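Local coordinates for protein AHL synthase (Burkholderia glumae, PDB 3P2H) that probably makes N-acyl-homoserine lactone quorum-sensing signals from S-adenosyl-L-methionine and a fatty acyl group carried on acyl carrier protein, at residues A68-T73 and W98-F103. The protein carries 3 engineered substitutions. Residues are numbered along the deposited sequence; the frame is centred on the assembly and turned at random.
Sequences ARLLPT and WELSRF. With NOO (N-(3-oxocyclohex-1-en-1-yl)octanamide), chain C; MTA (5'-deoxy-5'-methylthioadenosine), chain B.
P72 lies over one face of the W98 indole, its CA 3.8 Å from the centroid of the five-membered ring in a CH-pi contact, while L70 comes to the indole edge, its CB 3.8 Å from CE3 of W98. The R69 guanidinium carries CG of R102 over one face and takes OG of S101 at its edge: NE donates in plane to OG at 2.9 Å, nearly straight at 168°. The R102 guanidinium has CZ of R69 over one face, offset toward the rim, and N7 of methylthioadenosine at its edge, where NH1 and NH2 both give it weak hydrogen bonds. A68 CB meets the F103 ring edge, 3.7 Å from CD1 of F103. The NH2 atoms of R69 and R102 lie 3.3 Å apart, a like-charge proximity probably eased by D45, salt-bridged to both, and by E43 on R102. Strands 64-72 and 97-105 are antiparallel neighbours in the mixed sheet of this acetyltransferase-like fold, with R69–S101 and L71–E99 as hydrogen-bonded pairs. On the sheet face opposite R69 and S101, CD2 of L70 touches CD1 of L100, and helix 120-133 packs against L70. Around the corner at R102, F103 N gives a weak hydrogen bond to amide O8 of the inhibitor, whose octanoyl C13 lies 3.5 Å from L100 CB.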
loop_
_atom_site.group_PDB
_atom_site.type_symbol
_atom_site.label_atom_id
_atom_site.label_comp_id
_atom_site.label_asym_id
_atom_site.label_seq_id
_atom_site.Cartn_x
_atom_site.Cartn_y
_atom_site.Cartn_z
ATOM N N ALA A 68 -2.355 -4.649 1.308
ATOM C CA ALA A 68 -2.004 -3.430 0.602
ATOM C C ALA A 68 -3.256 -2.894 -0.071
ATOM O O ALA A 68 -4.161 -3.651 -0.421
ATOM C CB ALA A 68 -0.923 -3.697 -0.430
ATOM N N ARG A 69 -3.302 -1.580 -0.229
ATOM C CA ARG A 69 -4.436 -0.919 -0.852
ATOM C C ARG A 69 -3.919 -0.079 -2.009
ATOM O O ARG A 69 -2.930 0.634 -1.864
ATOM C CB ARG A 69 -5.142 -0.026 0.177
ATOM C CG ARG A 69 -6.335 0.720 -0.366
ATOM C CD ARG A 69 -7.220 1.247 0.752
ATOM N NE ARG A 69 -6.650 2.403 1.437
ATOM C CZ ARG A 69 -7.242 3.028 2.448
ATOM N NH1 ARG A 69 -8.413 2.597 2.894
ATOM N NH2 ARG A 69 -6.680 4.095 2.994
ATOM N N LEU A 70 -4.583 -0.182 -3.156
ATOM C CA LEU A 70 -4.196 0.578 -4.341
ATOM C C LEU A 70 -5.354 1.448 -4.812
ATOM O O LEU A 70 -6.484 0.975 -4.945
ATOM C CB LEU A 70 -3.768 -0.370 -5.468
ATOM C CG LEU A 70 -2.410 -1.058 -5.271
ATOM C CD1 LEU A 70 -2.208 -2.122 -6.332
ATOM C CD2 LEU A 70 -1.311 -0.021 -5.347
ATOM N N LEU A 71 -5.065 2.722 -5.056
ATOM C CA LEU A 71 -6.068 3.676 -5.519
ATOM C C LEU A 71 -5.510 4.527 -6.646
ATOM O O LEU A 71 -4.343 4.894 -6.627
ATOM C CB LEU A 71 -6.490 4.609 -4.381
ATOM C CG LEU A 71 -7.256 4.039 -3.187
ATOM C CD1 LEU A 71 -7.314 5.095 -2.087
ATOM C CD2 LEU A 71 -8.655 3.616 -3.626
ATOM N N PRO A 72 -6.339 4.847 -7.650
ATOM C CA PRO A 72 -5.861 5.677 -8.757
ATOM C C PRO A 72 -5.857 7.122 -8.266
ATOM O O PRO A 72 -6.752 7.522 -7.520
ATOM C CB PRO A 72 -6.908 5.434 -9.841
ATOM C CG PRO A 72 -8.167 5.288 -9.047
ATOM C CD PRO A 72 -7.731 4.415 -7.874
ATOM N N THR A 73 -4.866 7.909 -8.666
ATOM C CA THR A 73 -4.823 9.294 -8.210
ATOM C C THR A 73 -5.866 10.182 -8.887
ATOM O O THR A 73 -6.085 11.318 -8.463
ATOM C CB THR A 73 -3.437 9.917 -8.413
ATOM O OG1 THR A 73 -3.028 9.749 -9.774
ATOM C CG2 THR A 73 -2.424 9.270 -7.471
ATOM N N TRP A 98 -0.618 5.841 -9.133
ATOM C CA TRP A 98 -1.563 5.184 -8.232
ATOM C C TRP A 98 -1.004 5.314 -6.820
ATOM O O TRP A 98 0.210 5.371 -6.642
ATOM C CB TRP A 98 -1.714 3.696 -8.582
ATOM C CG TRP A 98 -2.720 3.411 -9.661
ATOM C CD1 TRP A 98 -2.705 3.879 -10.944
ATOM C CD2 TRP A 98 -3.900 2.605 -9.543
ATOM N NE1 TRP A 98 -3.804 3.415 -11.631
ATOM C CE2 TRP A 98 -4.554 2.633 -10.794
ATOM C CE3 TRP A 98 -4.469 1.863 -8.500
ATOM C CZ2 TRP A 98 -5.750 1.950 -11.030
ATOM C CZ3 TRP A 98 -5.662 1.182 -8.734
ATOM C CH2 TRP A 98 -6.288 1.233 -9.990
ATOM N N GLU A 99 -1.882 5.368 -5.826
ATOM C CA GLU A 99 -1.440 5.484 -4.444
ATOM C C GLU A 99 -1.448 4.147 -3.721
ATOM O O GLU A 99 -2.433 3.406 -3.767
ATOM C CB GLU A 99 -2.319 6.451 -3.646
ATOM C CG GLU A 99 -1.896 6.517 -2.180
ATOM C CD GLU A 99 -2.935 7.145 -1.278
ATOM O OE1 GLU A 99 -4.075 6.648 -1.262
ATOM O OE2 GLU A 99 -2.609 8.127 -0.580
ATOM N N LEU A 100 -0.345 3.856 -3.041
ATOM C CA LEU A 100 -0.216 2.629 -2.271
ATOM C C LEU A 100 -0.396 3.011 -0.807
ATOM O O LEU A 100 0.309 3.881 -0.307
ATOM C CB LEU A 100 1.171 2.013 -2.483
ATOM C CG LEU A 100 1.479 0.733 -1.700
ATOM C CD1 LEU A 100 0.488 -0.355 -2.082
ATOM C CD2 LEU A 100 2.909 0.282 -1.989
ATOM N N SER A 101 -1.356 2.385 -0.132
ATOM C CA SER A 101 -1.600 2.669 1.280
ATOM C C SER A 101 -1.907 1.383 2.048
ATOM O O SER A 101 -1.970 0.309 1.460
ATOM C CB SER A 101 -2.759 3.659 1.442
ATOM O OG SER A 101 -3.939 3.166 0.841
ATOM N N ARG A 102 -2.100 1.506 3.359
ATOM C CA ARG A 102 -2.388 0.360 4.212
ATOM C C ARG A 102 -1.539 -0.832 3.779
ATOM O O ARG A 102 -2.052 -1.911 3.481
ATOM C CB ARG A 102 -3.880 0.007 4.148
ATOM C CG ARG A 102 -4.811 1.057 4.759
ATOM C CD ARG A 102 -4.528 1.281 6.247
ATOM N NE ARG A 102 -5.609 2.001 6.921
ATOM C CZ ARG A 102 -5.878 3.296 6.766
ATOM N NH1 ARG A 102 -6.890 3.846 7.425
ATOM N NH2 ARG A 102 -5.134 4.049 5.961
ATOM N N PHE A 103 -0.231 -0.616 3.742
ATOM C CA PHE A 103 0.716 -1.643 3.336
ATOM C C PHE A 103 1.365 -2.253 4.573
ATOM O O PHE A 103 1.960 -1.546 5.380
ATOM C CB PHE A 103 1.795 -1.032 2.438
ATOM C CG PHE A 103 2.760 -2.032 1.875
ATOM C CD1 PHE A 103 2.419 -2.803 0.773
ATOM C CD2 PHE A 103 4.023 -2.197 2.444
ATOM C CE1 PHE A 103 3.319 -3.721 0.242
ATOM C CE2 PHE A 103 4.932 -3.118 1.918
ATOM C CZ PHE A 103 4.577 -3.879 0.813
HETATM C C1 NOO C . 4.632 -0.639 8.337
HETATM O O1 NOO C . 5.797 -0.695 8.718
HETATM C C2 NOO C . 4.208 0.182 7.126
HETATM C C3 NOO C . 2.937 0.762 7.026
HETATM C C4 NOO C . 1.889 0.363 8.086
HETATM C C5 NOO C . 2.067 -1.092 8.677
HETATM C C6 NOO C . 3.526 -1.403 9.131
HETATM N N7 NOO C . 2.523 1.722 6.008
HETATM C C8 NOO C . 1.373 1.886 5.191
HETATM O O8 NOO C . 0.219 1.908 5.607
HETATM C C9 NOO C . 1.539 2.058 3.665
HETATM C C10 NOO C . 2.938 2.342 3.059
HETATM C C11 NOO C . 2.781 3.153 1.744
HETATM C C12 NOO C . 3.778 2.718 0.655
HETATM C C13 NOO C . 3.675 3.629 -0.587
HETATM C C14 NOO C . 5.033 3.772 -1.300
HETATM C C15 NOO C . 4.890 4.476 -2.652
HETATM C CS MTA B . -0.358 6.838 7.076
HETATM S "S5'" MTA B . 0.539 7.754 8.365
HETATM C "C5'" MTA B . -0.307 7.163 9.862
HETATM C "C4'" MTA B . -1.389 8.135 10.338
HETATM O "O4'" MTA B . -2.388 8.234 9.285
HETATM C "C2'" MTA B . -3.522 7.295 11.102
HETATM O "O2'" MTA B . -4.523 7.366 12.122
HETATM C "C3'" MTA B . -2.056 7.559 11.596
HETATM O "O3'" MTA B . -2.071 8.560 12.620
HETATM C "C1'" MTA B . -3.670 8.318 9.961
HETATM N N9 MTA B . -4.731 7.945 9.002
HETATM C C8 MTA B . -4.803 6.803 8.241
HETATM N N7 MTA B . -5.871 6.799 7.502
HETATM C C5 MTA B . -6.565 7.944 7.733
HETATM C C6 MTA B . -7.788 8.508 7.238
HETATM N N6 MTA B . -8.536 7.823 6.297
HETATM N N1 MTA B . -8.197 9.730 7.712
HETATM C C2 MTA B . -7.476 10.424 8.641
HETATM N N3 MTA B . -6.310 9.896 9.119
HETATM C C4 MTA B . -5.829 8.698 8.710
#